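Local coordinates for protein diaminopimelate decarboxylase (PDB 2QGH) that catalyses the pyridoxal-phosphate-dependent decarboxylation of diaminopimelate to L-lysine, probably as the last step of bacterial lysine biosynthesis, at residues A[287-299]-A[306-318]. Numbering follows the deposited sequence.
Sequences ESGELITQVLYEK and FVIVDAGMNDFLR. With LYS (lysine), chain C.
A beta hairpin of the sheet domain joins Lys299 to Phe306 at its closed end, and its returning arm runs on to the lysine site. Phe306 N reaches Lys299 O at 2.6 Å, and Lys299 N bonds Phe306 O in return. Farther along, the longer strand gains a residue: Leu296 N donates to Ile308 O at 2.9 Å, Tyr297 N adds a weak bond to the same oxygen, and Ile308 N returns one to Tyr297 O. This is a classic beta bulge.

Beyond it, Asp310 takes over from the regular pairing. Its N bonds Gln294 O, while its carboxylate, folded back with CG between the backbone N and carbonyl carbon (chi1 60°), receives Gln294 N on OD1 at 3.0 Å, from above the carboxylate plane. A short acidic side chain suits this place just past the end of strand 306-309, where it accepts an N-H from the middle of the partner strand; Thr33 holds its OD2. Leu296 CD1 packs at about a right angle against Asp310 CB, 3.8 Å away.

Val295, Val307 and Val309, beta-branched and so suited to extended strands, share one face with Glu298, whose carboxylate pairs with Arg305; the CG2 methyls of Val295 and Val309 meet at 4.3 Å. On the other, Ile308 CD1 touches Tyr297 CB; Tyr297 OH bonds Lys112 O of the second subunit, and extended Lys299 carries NZ to Gly178 O there.

Past the strand, Gly312 N is held by Asp315 OD2, and Leu291 CD2 packs on Phe316 CB at 3.8 Å. The chain then delivers Arg318, whose NE grips O of the bound lysine at 2.8 Å, its NH2 making a weak bond to OXT; Arg282, Tyr322 and Glu350 of the second subunit also bond this ligand. Such a bulged hairpin belongs to the beta domain accompanying the PLP-binding alpha/beta barrel in fold-type III (alanine racemase-like) decarboxylases.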
ATOM      1  N   GLU A 287     -16.382  -7.731  -8.836  1.00 27.25           N
ATOM      2  CA  GLU A 287     -17.317  -7.053  -9.723  1.00 27.61           C
ATOM      3  C   GLU A 287     -18.274  -6.031  -9.100  1.00 27.15           C
ATOM      4  O   GLU A 287     -18.564  -5.005  -9.721  1.00 27.34           O
ATOM      5  CB  GLU A 287     -18.119  -8.095 -10.521  1.00 30.04           C
ATOM      6  CG  GLU A 287     -19.245  -7.499 -11.372  1.00 35.59           C
ATOM      7  CD  GLU A 287     -20.024  -8.542 -12.181  1.00 38.41           C
ATOM      8  OE1 GLU A 287     -20.404  -9.587 -11.606  1.00 39.42           O
ATOM      9  OE2 GLU A 287     -20.269  -8.305 -13.390  1.00 37.44           O
ATOM     10  N   SER A 288     -18.754  -6.289  -7.887  1.00 25.20           N
ATOM     11  CA  SER A 288     -19.706  -5.383  -7.236  1.00 23.70           C
ATOM     12  C   SER A 288     -19.163  -4.004  -6.886  1.00 23.50           C
ATOM     13  O   SER A 288     -19.928  -3.074  -6.636  1.00 22.93           O
ATOM     14  CB  SER A 288     -20.256  -6.016  -5.951  1.00 24.54           C
ATOM     15  OG  SER A 288     -19.381  -5.810  -4.851  1.00 22.00           O
ATOM     16  N   GLY A 289     -17.844  -3.874  -6.854  1.00 24.99           N
ATOM     17  CA  GLY A 289     -17.252  -2.601  -6.494  1.00 24.20           C
ATOM     18  C   GLY A 289     -16.597  -1.840  -7.625  1.00 23.49           C
ATOM     19  O   GLY A 289     -15.921  -2.413  -8.478  1.00 22.15           O
ATOM     20  N   GLU A 290     -16.812  -0.531  -7.627  1.00 22.24           N
ATOM     21  CA  GLU A 290     -16.226   0.325  -8.638  1.00 20.84           C
ATOM     22  C   GLU A 290     -15.686   1.615  -8.044  1.00 18.67           C
ATOM     23  O   GLU A 290     -16.242   2.158  -7.088  1.00 17.60           O
ATOM     24  CB  GLU A 290     -17.248   0.611  -9.734  1.00 21.44           C
ATOM     25  CG  GLU A 290     -17.471  -0.615 -10.597  1.00 25.55           C
ATOM     26  CD  GLU A 290     -18.334  -0.356 -11.807  1.00 26.69           C
ATOM     27  OE1 GLU A 290     -18.278  -1.176 -12.752  1.00 24.13           O
ATOM     28  OE2 GLU A 290     -19.069   0.657 -11.808  1.00 27.54           O
ATOM     29  N   LEU A 291     -14.576   2.076  -8.603  1.00 17.19           N
ATOM     30  CA  LEU A 291     -13.930   3.296  -8.151  1.00 17.60           C
ATOM     31  C   LEU A 291     -14.313   4.473  -9.055  1.00 17.45           C
ATOM     32  O   LEU A 291     -13.799   4.624 -10.168  1.00 15.28           O
ATOM     33  CB  LEU A 291     -12.410   3.099  -8.133  1.00 15.44           C
ATOM     34  CG  LEU A 291     -11.512   4.240  -7.651  1.00 14.72           C
ATOM     35  CD1 LEU A 291     -12.089   4.898  -6.403  1.00 14.93           C
ATOM     36  CD2 LEU A 291     -10.127   3.680  -7.382  1.00 14.84           C
ATOM     37  N   ILE A 292     -15.236   5.292  -8.560  1.00 17.01           N
ATOM     38  CA  ILE A 292     -15.712   6.458  -9.286  1.00 17.71           C
ATOM     39  C   ILE A 292     -14.788   7.618  -8.948  1.00 18.63           C
ATOM     40  O   ILE A 292     -14.640   7.998  -7.782  1.00 18.58           O
ATOM     41  CB  ILE A 292     -17.161   6.831  -8.870  1.00 20.74           C
ATOM     42  CG1 ILE A 292     -18.052   5.580  -8.862  1.00 19.47           C
ATOM     43  CG2 ILE A 292     -17.715   7.889  -9.817  1.00 18.12           C
ATOM     44  CD1 ILE A 292     -18.060   4.811 -10.159  1.00 19.76           C
ATOM     45  N   THR A 293     -14.180   8.182  -9.981  1.00 18.97           N
ATOM     46  CA  THR A 293     -13.243   9.273  -9.830  1.00 19.83           C
ATOM     47  C   THR A 293     -13.507  10.326 -10.906  1.00 23.81           C
ATOM     48  O   THR A 293     -13.908  10.001 -12.030  1.00 24.20           O
ATOM     49  CB  THR A 293     -11.815   8.746  -9.963  1.00 18.68           C
ATOM     50  OG1 THR A 293     -10.889   9.830  -9.915  1.00 17.79           O
ATOM     51  CG2 THR A 293     -11.659   7.998 -11.266  1.00 16.37           C
ATOM     52  N   GLN A 294     -13.269  11.584 -10.553  1.00 24.27           N
ATOM     53  CA  GLN A 294     -13.495  12.705 -11.462  1.00 26.65           C
ATOM     54  C   GLN A 294     -12.230  13.135 -12.192  1.00 25.53           C
ATOM     55  O   GLN A 294     -11.126  12.988 -11.676  1.00 24.23           O
ATOM     56  CB  GLN A 294     -14.064  13.886 -10.667  1.00 28.72           C
ATOM     57  CG  GLN A 294     -14.112  15.192 -11.424  1.00 31.81           C
ATOM     58  CD  GLN A 294     -14.710  16.317 -10.603  1.00 33.19           C
ATOM     59  OE1 GLN A 294     -14.699  17.472 -11.020  1.00 36.93           O
ATOM     60  NE2 GLN A 294     -15.241  15.985  -9.432  1.00 32.98           N
ATOM     61  N   VAL A 295     -12.397  13.668 -13.397  1.00 25.98           N
ATOM     62  CA  VAL A 295     -11.259  14.132 -14.188  1.00 24.74           C
ATOM     63  C   VAL A 295     -10.868  15.538 -13.743  1.00 23.88           C
ATOM     64  O   VAL A 295     -11.716  16.414 -13.648  1.00 22.98           O
ATOM     65  CB  VAL A 295     -11.602  14.190 -15.688  1.00 24.91           C
ATOM     66  CG1 VAL A 295     -10.399  14.706 -16.480  1.00 23.43           C
ATOM     67  CG2 VAL A 295     -12.019  12.820 -16.176  1.00 23.89           C
ATOM     68  N   LEU A 296      -9.586  15.757 -13.474  1.00 23.94           N
ATOM     69  CA  LEU A 296      -9.134  17.080 -13.053  1.00 23.64           C
ATOM     70  C   LEU A 296      -8.530  17.857 -14.215  1.00 23.49           C
ATOM     71  O   LEU A 296      -8.909  19.002 -14.463  1.00 24.14           O
ATOM     72  CB  LEU A 296      -8.117  16.960 -11.919  1.00 22.86           C
ATOM     73  CG  LEU A 296      -8.637  16.252 -10.662  1.00 24.15           C
ATOM     74  CD1 LEU A 296      -7.509  16.125  -9.651  1.00 21.57           C
ATOM     75  CD2 LEU A 296      -9.824  17.028 -10.075  1.00 22.85           C
ATOM     76  N   TYR A 297      -7.595  17.231 -14.925  1.00 24.00           N
ATOM     77  CA  TYR A 297      -6.935  17.862 -16.070  1.00 25.08           C
ATOM     78  C   TYR A 297      -6.643  16.847 -17.178  1.00 25.79           C
ATOM     79  O   TYR A 297      -6.677  15.639 -16.953  1.00 25.65           O
ATOM     80  CB  TYR A 297      -5.589  18.483 -15.653  1.00 22.95           C
ATOM     81  CG  TYR A 297      -5.622  19.314 -14.393  1.00 21.17           C
ATOM     82  CD1 TYR A 297      -5.074  18.833 -13.199  1.00 18.53           C
ATOM     83  CD2 TYR A 297      -6.226  20.570 -14.385  1.00 18.59           C
ATOM     84  CE1 TYR A 297      -5.132  19.584 -12.031  1.00 14.16           C
ATOM     85  CE2 TYR A 297      -6.292  21.324 -13.230  1.00 18.28           C
ATOM     86  CZ  TYR A 297      -5.747  20.830 -12.055  1.00 17.72           C
ATOM     87  OH  TYR A 297      -5.846  21.589 -10.913  1.00 18.55           O
ATOM     88  N   GLU A 298      -6.348  17.371 -18.366  1.00 28.08           N
ATOM     89  CA  GLU A 298      -5.963  16.590 -19.542  1.00 29.98           C
ATOM     90  C   GLU A 298      -4.611  17.195 -19.900  1.00 31.29           C
ATOM     91  O   GLU A 298      -4.467  18.414 -19.915  1.00 34.11           O
ATOM     92  CB  GLU A 298      -6.942  16.802 -20.701  1.00 31.78           C
ATOM     93  CG  GLU A 298      -8.132  15.848 -20.723  1.00 33.95           C
ATOM     94  CD  GLU A 298      -8.072  14.851 -21.878  1.00 32.83           C
ATOM     95  OE1 GLU A 298      -8.985  14.008 -21.992  1.00 30.70           O
ATOM     96  OE2 GLU A 298      -7.114  14.914 -22.672  1.00 34.57           O
ATOM     97  N   LYS A 299      -3.623  16.365 -20.192  1.00 32.48           N
ATOM     98  CA  LYS A 299      -2.301  16.886 -20.502  1.00 34.09           C
ATOM     99  C   LYS A 299      -1.623  16.252 -21.716  1.00 36.28           C
ATOM    100  O   LYS A 299      -1.669  15.033 -21.900  1.00 35.82           O
ATOM    101  CB  LYS A 299      -1.416  16.723 -19.265  1.00 31.94           C
ATOM    102  CG  LYS A 299       0.052  17.015 -19.464  1.00 31.75           C
ATOM    103  CD  LYS A 299       0.804  16.755 -18.157  1.00 29.28           C
ATOM    104  CE  LYS A 299       2.284  17.036 -18.287  1.00 28.45           C
ATOM    105  NZ  LYS A 299       2.981  16.877 -16.983  1.00 29.23           N
ATOM    106  N   PHE A 306      -2.177  12.528 -21.247  1.00 31.53           N
ATOM    107  CA  PHE A 306      -2.339  12.109 -19.871  1.00 27.85           C
ATOM    108  C   PHE A 306      -3.677  12.584 -19.324  1.00 27.65           C
ATOM    109  O   PHE A 306      -3.997  13.776 -19.373  1.00 27.41           O
ATOM    110  CB  PHE A 306      -1.211  12.664 -18.999  1.00 27.24           C
ATOM    111  CG  PHE A 306       0.151  12.113 -19.329  1.00 24.80           C
ATOM    112  CD1 PHE A 306       0.979  12.760 -20.236  1.00 26.32           C
ATOM    113  CD2 PHE A 306       0.618  10.961 -18.704  1.00 24.41           C
ATOM    114  CE1 PHE A 306       2.260  12.270 -20.512  1.00 24.85           C
ATOM    115  CE2 PHE A 306       1.893  10.465 -18.972  1.00 24.10           C
ATOM    116  CZ  PHE A 306       2.716  11.122 -19.877  1.00 22.39           C
ATOM    117  N   VAL A 307      -4.464  11.643 -18.814  1.00 25.74           N
ATOM    118  CA  VAL A 307      -5.754  11.963 -18.224  1.00 23.15           C
ATOM    119  C   VAL A 307      -5.594  11.874 -16.705  1.00 23.89           C
ATOM    120  O   VAL A 307      -5.588  10.783 -16.133  1.00 23.79           O
ATOM    121  CB  VAL A 307      -6.844  10.981 -18.699  1.00 23.95           C
ATOM    122  CG1 VAL A 307      -8.119  11.166 -17.867  1.00 21.36           C
ATOM    123  CG2 VAL A 307      -7.133  11.213 -20.186  1.00 19.84           C
ATOM    124  N   ILE A 308      -5.459  13.035 -16.067  1.00 22.56           N
ATOM    125  CA  ILE A 308      -5.274  13.134 -14.624  1.00 21.02           C
ATOM    126  C   ILE A 308      -6.598  13.078 -13.882  1.00 21.71           C
ATOM    127  O   ILE A 308      -7.467  13.938 -14.047  1.00 22.09           O
ATOM    128  CB  ILE A 308      -4.519  14.437 -14.266  1.00 20.00           C
ATOM    129  CG1 ILE A 308      -3.148  14.421 -14.941  1.00 19.12           C
ATOM    130  CG2 ILE A 308      -4.342  14.560 -12.772  1.00 17.27           C
ATOM    131  CD1 ILE A 308      -2.570  15.803 -15.182  1.00 22.43           C
ATOM    132  N   VAL A 309      -6.720  12.055 -13.045  1.00 21.74           N
ATOM    133  CA  VAL A 309      -7.919  11.799 -12.271  1.00 21.28           C
ATOM    134  C   VAL A 309      -7.652  12.020 -10.772  1.00 21.54           C
ATOM    135  O   VAL A 309      -6.498  12.012 -10.346  1.00 22.71           O
ATOM    136  CB  VAL A 309      -8.381  10.367 -12.611  1.00 24.17           C
ATOM    137  CG1 VAL A 309      -8.647   9.556 -11.358  1.00 26.39           C
ATOM    138  CG2 VAL A 309      -9.591  10.434 -13.529  1.00 21.39           C
ATOM    139  N   ASP A 310      -8.699  12.222  -9.968  1.00 20.33           N
ATOM    140  CA  ASP A 310      -8.481  12.491  -8.546  1.00 18.11           C
ATOM    141  C   ASP A 310      -8.273  11.310  -7.596  1.00 17.59           C
ATOM    142  O   ASP A 310      -8.101  11.521  -6.402  1.00 18.03           O
ATOM    143  CB  ASP A 310      -9.573  13.432  -7.981  1.00 17.26           C
ATOM    144  CG  ASP A 310     -10.990  12.867  -8.096  1.00 19.39           C
ATOM    145  OD1 ASP A 310     -11.160  11.663  -8.375  1.00 18.82           O
ATOM    146  OD2 ASP A 310     -11.952  13.643  -7.888  1.00 20.37           O
ATOM    147  N   ALA A 311      -8.289  10.082  -8.112  1.00 16.91           N
ATOM    148  CA  ALA A 311      -8.042   8.889  -7.292  1.00 15.97           C
ATOM    149  C   ALA A 311      -6.588   8.507  -7.582  1.00 16.98           C
ATOM    150  O   ALA A 311      -6.073   8.818  -8.651  1.00 18.80           O
ATOM    151  CB  ALA A 311      -8.977   7.747  -7.690  1.00 11.81           C
ATOM    152  N   GLY A 312      -5.921   7.849  -6.641  1.00 16.20           N
ATOM    153  CA  GLY A 312      -4.538   7.489  -6.875  1.00 16.19           C
ATOM    154  C   GLY A 312      -4.162   6.110  -6.378  1.00 16.74           C
ATOM    155  O   GLY A 312      -4.990   5.382  -5.829  1.00 16.86           O
ATOM    156  N   MET A 313      -2.898   5.759  -6.557  1.00 15.51           N
ATOM    157  CA  MET A 313      -2.402   4.460  -6.133  1.00 16.71           C
ATOM    158  C   MET A 313      -2.639   4.196  -4.647  1.00 17.22           C
ATOM    159  O   MET A 313      -2.789   3.044  -4.238  1.00 16.94           O
ATOM    160  CB  MET A 313      -0.917   4.346  -6.455  1.00 17.65           C
ATOM    161  CG  MET A 313      -0.044   5.327  -5.687  1.00 17.78           C
ATOM    162  SD  MET A 313       1.675   5.061  -6.111  1.00 21.82           S
ATOM    163  CE  MET A 313       1.998   3.453  -5.298  1.00 13.91           C
ATOM    164  N   ASN A 314      -2.676   5.247  -3.829  1.00 16.67           N
ATOM    165  CA  ASN A 314      -2.926   5.040  -2.407  1.00 15.90           C
ATOM    166  C   ASN A 314      -4.331   4.462  -2.223  1.00 15.50           C
ATOM    167  O   ASN A 314      -4.570   3.689  -1.297  1.00 17.52           O
ATOM    168  CB  ASN A 314      -2.804   6.348  -1.612  1.00 16.10           C
ATOM    169  CG  ASN A 314      -3.945   7.303  -1.878  1.00 17.43           C
ATOM    170  OD1 ASN A 314      -4.051   7.869  -2.962  1.00 20.42           O
ATOM    171  ND2 ASN A 314      -4.811   7.482  -0.891  1.00 15.97           N
ATOM    172  N   ASP A 315      -5.251   4.827  -3.110  1.00 14.95           N
ATOM    173  CA  ASP A 315      -6.630   4.338  -3.037  1.00 16.33           C
ATOM    174  C   ASP A 315      -6.780   2.971  -3.689  1.00 16.82           C
ATOM    175  O   ASP A 315      -7.574   2.143  -3.253  1.00 17.58           O
ATOM    176  CB  ASP A 315      -7.598   5.283  -3.757  1.00 13.92           C
ATOM    177  CG  ASP A 315      -7.480   6.719  -3.302  1.00 15.38           C
ATOM    178  OD1 ASP A 315      -7.662   6.991  -2.096  1.00 11.34           O
ATOM    179  OD2 ASP A 315      -7.218   7.577  -4.170  1.00 17.06           O
ATOM    180  N   PHE A 316      -6.023   2.747  -4.755  1.00 18.00           N
ATOM    181  CA  PHE A 316      -6.107   1.492  -5.490  1.00 18.65           C
ATOM    182  C   PHE A 316      -4.701   1.071  -5.861  1.00 17.81           C
ATOM    183  O   PHE A 316      -4.098   1.610  -6.787  1.00 16.77           O
ATOM    184  CB  PHE A 316      -6.969   1.695  -6.741  1.00 19.51           C
ATOM    185  CG  PHE A 316      -7.209   0.445  -7.524  1.00 22.56           C
ATOM    186  CD1 PHE A 316      -7.748  -0.687  -6.909  1.00 23.93           C
ATOM    187  CD2 PHE A 316      -6.893   0.390  -8.879  1.00 22.44           C
ATOM    188  CE1 PHE A 316      -7.967  -1.859  -7.634  1.00 24.85           C
ATOM    189  CE2 PHE A 316      -7.108  -0.780  -9.617  1.00 25.28           C
ATOM    190  CZ  PHE A 316      -7.645  -1.906  -8.993  1.00 25.39           C
ATOM    191  N   LEU A 317      -4.205   0.077  -5.133  1.00 17.80           N
ATOM    192  CA  LEU A 317      -2.850  -0.433  -5.282  1.00 16.78           C
ATOM    193  C   LEU A 317      -2.583  -1.523  -6.325  1.00 17.92           C
ATOM    194  O   LEU A 317      -1.430  -1.726  -6.725  1.00 15.61           O
ATOM    195  CB  LEU A 317      -2.391  -0.934  -3.908  1.00 18.12           C
ATOM    196  CG  LEU A 317      -0.908  -1.185  -3.634  1.00 21.40           C
ATOM    197  CD1 LEU A 317      -0.126   0.126  -3.819  1.00 21.41           C
ATOM    198  CD2 LEU A 317      -0.738  -1.724  -2.220  1.00 18.15           C
ATOM    199  N   ARG A 318      -3.626  -2.211  -6.783  1.00 18.37           N
ATOM    200  CA  ARG A 318      -3.437  -3.323  -7.714  1.00 19.24           C
ATOM    201  C   ARG A 318      -2.567  -3.096  -8.959  1.00 21.00           C
ATOM    202  O   ARG A 318      -1.658  -3.884  -9.234  1.00 19.75           O
ATOM    203  CB  ARG A 318      -4.798  -3.914  -8.123  1.00 19.00           C
ATOM    204  CG  ARG A 318      -5.622  -4.460  -6.956  1.00 20.37           C
ATOM    205  CD  ARG A 318      -6.448  -5.689  -7.348  1.00 21.33           C
ATOM    206  NE  ARG A 318      -5.598  -6.864  -7.518  1.00 22.38           N
ATOM    207  CZ  ARG A 318      -5.509  -7.581  -8.636  1.00 23.03           C
ATOM    208  NH1 ARG A 318      -6.221  -7.255  -9.704  1.00 23.13           N
ATOM    209  NH2 ARG A 318      -4.692  -8.623  -8.688  1.00 21.59           N
TER
HETATM  210  N   LYS C 407      -3.894  -8.837  -2.773  1.00 19.82           N
HETATM  211  CA  LYS C 407      -3.870  -9.722  -3.979  1.00 22.77           C
HETATM  212  C   LYS C 407      -4.525  -9.020  -5.169  1.00 23.07           C
HETATM  213  O   LYS C 407      -4.747  -7.798  -5.058  1.00 24.45           O
HETATM  214  CB  LYS C 407      -4.594 -11.045  -3.671  1.00 20.42           C
HETATM  215  CG  LYS C 407      -3.888 -11.884  -2.615  1.00 18.80           C
HETATM  216  CD  LYS C 407      -4.767 -12.986  -2.057  1.00 18.36           C
HETATM  217  CE  LYS C 407      -3.990 -13.797  -1.022  1.00 19.60           C
HETATM  218  NZ  LYS C 407      -4.806 -14.810  -0.271  1.00 20.66           N
HETATM  219  OXT LYS C 407      -4.806  -9.687  -6.189  1.00 22.80           O